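Local coordinates for protein mandalate racemase/muconate lactonizing enzyme (Unidentified, PDB 4E4U) that is a putative mandelate racemase/muconate lactonizing enzyme of the enolase superfamily, whose substrate is not established, at residues T129-K134 / A149-E154; V163-A168 / L189-V194. All blocks are in the same frame, centred on the assembly; numbering follows the deposited sequence. Where two conformers were deposited one is given.

Interaction 1: residues T129-K134 / A149-E154; sequences TYLYPK and AECAAE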
loop_
_atom_site.group_PDB
_atom_site.type_symbol
_atom_site.label_atom_id
_atom_site.label_comp_id
_atom_site.label_asym_id
_atom_site.label_seq_id
_atom_site.Cartn_x
_atom_site.Cartn_y
_atom_site.Cartn_z
ATOM N N THR A 129 -2.670 -39.422 6.226
ATOM C CA THR A 129 -3.072 -40.055 4.981
ATOM C C THR A 129 -4.437 -39.555 4.524
ATOM O O THR A 129 -5.259 -39.119 5.336
ATOM C CB THR A 129 -3.088 -41.600 5.097
ATOM O OG1 THR A 129 -3.409 -42.176 3.822
ATOM C CG2 THR A 129 -4.101 -42.063 6.143
ATOM N N TYR A 130 -4.663 -39.593 3.214
ATOM C CA TYR A 130 -6.014 -39.524 2.684
ATOM C C TYR A 130 -6.813 -40.693 3.236
ATOM O O TYR A 130 -6.266 -41.772 3.505
ATOM C CB TYR A 130 -6.000 -39.656 1.163
ATOM C CG TYR A 130 -6.218 -38.377 0.392
ATOM C CD1 TYR A 130 -7.403 -37.663 0.499
ATOM C CD2 TYR A 130 -5.240 -37.896 -0.464
ATOM C CE1 TYR A 130 -7.606 -36.499 -0.217
ATOM C CE2 TYR A 130 -5.431 -36.734 -1.186
ATOM C CZ TYR A 130 -6.617 -36.036 -1.056
ATOM O OH TYR A 130 -6.808 -34.876 -1.771
ATOM N N LEU A 131 -8.114 -40.484 3.383
ATOM C CA LEU A 131 -9.022 -41.568 3.709
ATOM C C LEU A 131 -9.315 -42.365 2.442
ATOM O O LEU A 131 -9.641 -41.790 1.392
ATOM C CB LEU A 131 -10.318 -41.011 4.297
ATOM C CG LEU A 131 -10.143 -40.185 5.574
ATOM C CD1 LEU A 131 -11.480 -39.617 6.052
ATOM C CD2 LEU A 131 -9.492 -41.026 6.664
ATOM N N TYR A 132 -9.193 -43.687 2.534
ATOM C CA TYR A 132 -9.504 -44.572 1.410
ATOM C C TYR A 132 -10.618 -45.553 1.774
ATOM O O TYR A 132 -10.386 -46.765 1.860
ATOM C CB TYR A 132 -8.255 -45.342 0.971
ATOM C CG TYR A 132 -7.182 -44.472 0.352
ATOM C CD1 TYR A 132 -7.205 -44.162 -1.002
ATOM C CD2 TYR A 132 -6.141 -43.967 1.120
ATOM C CE1 TYR A 132 -6.221 -43.366 -1.567
ATOM C CE2 TYR A 132 -5.159 -43.178 0.569
ATOM C CZ TYR A 132 -5.197 -42.876 -0.775
ATOM O OH TYR A 132 -4.204 -42.084 -1.312
ATOM N N PRO A 133 -11.842 -45.038 1.971
ATOM C CA PRO A 133 -12.948 -45.892 2.408
ATOM C C PRO A 133 -13.438 -46.757 1.257
ATOM O O PRO A 133 -13.461 -46.293 0.120
ATOM C CB PRO A 133 -14.039 -44.876 2.804
ATOM C CG PRO A 133 -13.397 -43.504 2.704
ATOM C CD PRO A 133 -12.291 -43.655 1.730
ATOM N N LYS A 134 -13.815 -47.998 1.543
ATOM C CA LYS A 134 -14.351 -48.872 0.506
ATOM C C LYS A 134 -15.839 -49.118 0.705
ATOM O O LYS A 134 -16.301 -49.302 1.835
ATOM C CB LYS A 134 -13.607 -50.210 0.475
ATOM C CG LYS A 134 -12.190 -50.133 -0.070
ATOM C CD LYS A 134 -11.593 -51.528 -0.233
ATOM C CE LYS A 134 -10.137 -51.456 -0.685
ATOM N NZ LYS A 134 -9.522 -52.808 -0.833
ATOM N N ALA A 149 -15.952 -41.422 7.914
ATOM C CA ALA A 149 -15.796 -41.321 9.360
ATOM C C ALA A 149 -15.264 -42.626 9.952
ATOM O O ALA A 149 -14.372 -42.611 10.807
ATOM C CB ALA A 149 -17.112 -40.928 10.013
ATOM N N GLU A 150 -15.818 -43.751 9.502
ATOM C CA GLU A 150 -15.381 -45.065 9.965
ATOM C C GLU A 150 -13.910 -45.280 9.629
ATOM O O GLU A 150 -13.134 -45.766 10.455
ATOM C CB GLU A 150 -16.236 -46.157 9.319
ATOM C CG GLU A 150 -15.775 -47.577 9.607
ATOM C CD GLU A 150 -16.637 -48.621 8.924
ATOM O OE1 GLU A 150 -16.788 -48.561 7.685
ATOM O OE2 GLU A 150 -17.162 -49.503 9.632
ATOM N N CYS A 151 -13.532 -44.903 8.414
ATOM C CA CYS A 151 -12.151 -45.020 7.972
ATOM C C CYS A 151 -11.231 -44.131 8.813
ATOM O O CYS A 151 -10.136 -44.542 9.199
ATOM C CB CYS A 151 -12.062 -44.652 6.491
ATOM S SG CYS A 151 -10.407 -44.702 5.786
ATOM N N ALA A 152 -11.675 -42.909 9.093
ATOM C CA ALA A 152 -10.897 -42.011 9.939
ATOM C C ALA A 152 -10.651 -42.629 11.316
ATOM O O ALA A 152 -9.540 -42.570 11.844
ATOM C CB ALA A 152 -11.594 -40.673 10.078
ATOM N N ALA A 153 -11.694 -43.213 11.897
ATOM C CA ALA A 153 -11.576 -43.841 13.207
ATOM C C ALA A 153 -10.562 -44.987 13.182
ATOM O O ALA A 153 -9.793 -45.155 14.128
ATOM C CB ALA A 153 -12.934 -44.329 13.687
ATOM N N GLU A 154 -10.554 -45.770 12.107
ATOM C CA GLU A 154 -9.577 -46.852 11.984
ATOM C C GLU A 154 -8.158 -46.310 11.841
ATOM O O GLU A 154 -7.220 -46.861 12.410
ATOM C CB GLU A 154 -9.924 -47.790 10.828
ATOM C CG GLU A 154 -11.188 -48.600 11.038
ATOM C CD GLU A 154 -11.157 -49.409 12.322
ATOM O OE1 GLU A 154 -10.102 -49.999 12.639
ATOM O OE2 GLU A 154 -12.190 -49.446 13.021
#
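P133 and C151 bring the two backbones to their nearest approach, 5.7 Å between their CA atoms, where the chain has left strand 125-130 and runs as an extended loop past one turn of helix 145-158. Across this gap the joining is by apolar contact. L131 points its CB at the helix, and its CG stands anti to the carbonyl carbon (chi1 -60°); from there CD2 rests on the helix backbone, 3.7 Å from A152 CA. The small CB of A152 lets the leucine come this close, meeting L131 CD2 at 4.0 Å. One residue earlier on the helix, C151 holds SG anti to its own backbone N (chi1 178°), and the sulfur lies beside the loop, 3.6 Å from Y132 N and 3.9 Å from L131 CD2.

Strand 125-130, this helix and strand 162-165 form a beta-alpha-beta unit in the C-terminal barrel domain of the enolase superfamily, and the loop begins the crossover into the helix. P133, whose ring suits an extended loop, sets CG 4.2 Å from C151 CB. C151 SG is also covalently linked to a sulfur of a dithiol, probably a crystallisation additive, in a pocket shared with Y132 and E154. Behind the contact, T129 OG1 donates to Y130 O at 2.9 Å, in the carbonyl plane and on a lone pair, and also hydrogen-bonds M337 N.

Interaction 2: residues V163-A168 / L189-V194; sequences VKFDPA and LFCRRV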
loop_
_atom_site.group_PDB
_atom_site.type_symbol
_atom_site.label_atom_id
_atom_site.label_comp_id
_atom_site.label_asym_id
_atom_site.label_seq_id
_atom_site.Cartn_x
_atom_site.Cartn_y
_atom_site.Cartn_z
ATOM N N VAL A 163 -6.031 -36.681 9.183
ATOM C CA VAL A 163 -6.589 -37.405 8.042
ATOM C C VAL A 163 -7.078 -36.394 7.015
ATOM O O VAL A 163 -7.503 -35.292 7.383
ATOM C CB VAL A 163 -7.746 -38.355 8.451
ATOM C CG1 VAL A 163 -7.228 -39.480 9.349
ATOM C CG2 VAL A 163 -8.883 -37.578 9.132
ATOM N N LYS A 164 -7.008 -36.756 5.734
ATOM C CA LYS A 164 -7.391 -35.845 4.654
ATOM C C LYS A 164 -8.505 -36.435 3.790
ATOM O O LYS A 164 -8.580 -37.646 3.592
ATOM C CB LYS A 164 -6.174 -35.501 3.795
ATOM C CG LYS A 164 -6.427 -34.377 2.798
ATOM C CD LYS A 164 -5.128 -33.698 2.370
ATOM C CE LYS A 164 -4.507 -34.374 1.165
ATOM N NZ LYS A 164 -3.286 -33.664 0.666
ATOM N N PHE A 165 -9.369 -35.569 3.269
ATOM C CA PHE A 165 -10.492 -35.998 2.424
ATOM C C PHE A 165 -10.933 -34.812 1.573
ATOM O O PHE A 165 -10.735 -33.659 1.966
ATOM C CB PHE A 165 -11.662 -36.547 3.270
ATOM C CG PHE A 165 -12.035 -35.661 4.421
ATOM C CD1 PHE A 165 -11.345 -35.739 5.622
ATOM C CD2 PHE A 165 -13.063 -34.735 4.295
ATOM C CE1 PHE A 165 -11.671 -34.896 6.680
ATOM C CE2 PHE A 165 -13.395 -33.894 5.348
ATOM C CZ PHE A 165 -12.698 -33.978 6.542
ATOM N N ASP A 166 -11.498 -35.092 0.397
ATOM C CA ASP A 166 -12.021 -34.037 -0.478
ATOM C C ASP A 166 -13.451 -34.338 -0.924
ATOM O O ASP A 166 -13.668 -35.062 -1.905
ATOM C CB ASP A 166 -11.139 -33.838 -1.717
ATOM C CG ASP A 166 -11.641 -32.702 -2.603
ATOM O OD1 ASP A 166 -12.638 -32.053 -2.229
ATOM O OD2 ASP A 166 -11.049 -32.448 -3.670
ATOM N N PRO A 167 -14.437 -33.768 -0.215
ATOM C CA PRO A 167 -15.847 -33.985 -0.546
ATOM C C PRO A 167 -16.422 -32.918 -1.485
ATOM O O PRO A 167 -17.645 -32.841 -1.649
ATOM C CB PRO A 167 -16.522 -33.913 0.828
ATOM C CG PRO A 167 -15.700 -32.909 1.572
ATOM C CD PRO A 167 -14.278 -33.004 1.037
ATOM N N ALA A 168 -15.555 -32.119 -2.110
ATOM C CA ALA A 168 -16.007 -30.921 -2.823
ATOM C C ALA A 168 -16.316 -31.113 -4.312
ATOM O O ALA A 168 -16.486 -30.135 -5.039
ATOM C CB ALA A 168 -15.022 -29.788 -2.628
ATOM N N LEU A 189 -20.969 -31.744 6.142
ATOM C CA LEU A 189 -21.366 -33.023 6.734
ATOM C C LEU A 189 -20.187 -33.983 6.886
ATOM O O LEU A 189 -20.085 -34.685 7.893
ATOM C CB LEU A 189 -22.483 -33.674 5.917
ATOM C CG LEU A 189 -23.050 -34.958 6.520
ATOM C CD1 LEU A 189 -23.608 -34.696 7.915
ATOM C CD2 LEU A 189 -24.121 -35.542 5.621
ATOM N N PHE A 190 -19.300 -34.022 5.894
ATOM C CA PHE A 190 -18.087 -34.827 6.015
ATOM C C PHE A 190 -17.272 -34.380 7.221
ATOM O O PHE A 190 -16.823 -35.208 8.019
ATOM C CB PHE A 190 -17.230 -34.732 4.753
ATOM C CG PHE A 190 -17.452 -35.851 3.778
ATOM C CD1 PHE A 190 -18.615 -35.910 3.014
ATOM C CD2 PHE A 190 -16.489 -36.833 3.605
ATOM C CE1 PHE A 190 -18.814 -36.937 2.099
ATOM C CE2 PHE A 190 -16.682 -37.866 2.701
ATOM C CZ PHE A 190 -17.847 -37.921 1.947
ATOM N N CYS A 191 -17.083 -33.073 7.367
ATOM C CA CYS A 191 -16.322 -32.574 8.507
ATOM C C CYS A 191 -17.002 -32.930 9.822
ATOM O O CYS A 191 -16.344 -33.339 10.778
ATOM C CB CYS A 191 -16.082 -31.066 8.406
ATOM S SG CYS A 191 -14.908 -30.628 7.123
ATOM N N ARG A 192 -18.325 -32.795 9.864
ATOM C CA ARG A 192 -19.068 -33.094 11.077
ATOM C C ARG A 192 -18.902 -34.558 11.474
ATOM O O ARG A 192 -18.600 -34.867 12.633
ATOM C CB ARG A 192 -20.548 -32.778 10.881
ATOM C CG ARG A 192 -21.375 -32.998 12.129
ATOM C CD ARG A 192 -22.841 -32.671 11.887
ATOM N NE ARG A 192 -23.648 -32.911 13.079
ATOM C CZ ARG A 192 -24.010 -31.962 13.936
ATOM N NH1 ARG A 192 -23.641 -30.703 13.729
ATOM N NH2 ARG A 192 -24.743 -32.266 14.999
ATOM N N ARG A 193 -19.095 -35.453 10.510
ATOM C CA ARG A 193 -19.029 -36.885 10.787
ATOM C C ARG A 193 -17.615 -37.354 11.117
ATOM O O ARG A 193 -17.427 -38.164 12.022
ATOM C CB ARG A 193 -19.602 -37.689 9.618
ATOM C CG ARG A 193 -21.087 -37.453 9.372
ATOM C CD ARG A 193 -21.955 -38.015 10.490
ATOM N NE ARG A 193 -23.340 -37.564 10.364
ATOM C CZ ARG A 193 -24.210 -38.029 9.469
ATOM N NH1 ARG A 193 -23.850 -38.966 8.600
ATOM N NH2 ARG A 193 -25.447 -37.551 9.439
ATOM N N VAL A 194 -16.625 -36.853 10.385
ATOM C CA VAL A 194 -15.237 -37.222 10.656
ATOM C C VAL A 194 -14.797 -36.674 12.018
ATOM O O VAL A 194 -14.184 -37.397 12.799
ATOM C CB VAL A 194 -14.260 -36.811 9.529
ATOM C CG1 VAL A 194 -12.830 -37.166 9.915
ATOM C CG2 VAL A 194 -14.634 -37.513 8.226
#
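The F165 ring has V194 CG2 over one face, 4.2 Å above the plane and displaced toward the rim, while C191 SG lies at its edge, 5.2 Å from the ring centroid, a cysteine sulfur-aromatic contact. The ring of F190 carries P167 CB on one face, 3.8 Å from the centroid and 19° off the normal: a CH-pi contact in which the proline lays CB, a C-H donor of its compact ring, over the aromatic face. The two phenylalanine side chains pass alongside one another, pointing opposite ways, F165 CE2 coming within 4.0 Å of F190 CB.

F165 takes the crowded position, CG between the backbone N and the carbonyl carbon (chi1 48°), and its ring reaches V194 tip to tip, CE1 lying 4.1 Å from V194 CG1. That same methyl also meets V163 CG2 at 4.0 Å, so one branch of V194 serves two strand residues; the short valine branches meet each other directly, with no long side chain intervening. Past the strand end, D166 OD1 accepts a hydrogen bond from A168 N, which comes from above the carboxylate plane, in an Asx turn that shapes the backbone around P167.

The strand and helix segments run nearly antiparallel, at 156° with axes 10.8 Å apart. Such apolar packing of a helix on the strand before it characterises the beta-alpha units of a TIM-type barrel, here strand 162-165 and helix 181-198 leading on to strand 203-206.

After the N-terminal domain the chain reaches strand 125-130, and interaction 1 closes the 14-residue connection from its end back to helix 145-158. The chain then enters strand 162-165, and interaction 2 closes a second connection, of 20 residues, onto helix 181-198. The two are in series, neither nested nor crossed, as befits successive beta-alpha units of one barrel. They are joined side by side as well: strands 125-130 and 162-165 are parallel neighbours, with probable hydrogen bonds from L131 N to K164 O and from K164 N to T129 O. Outside the strands the helices also meet, A149 CB packing 3.4 Å from R193 O.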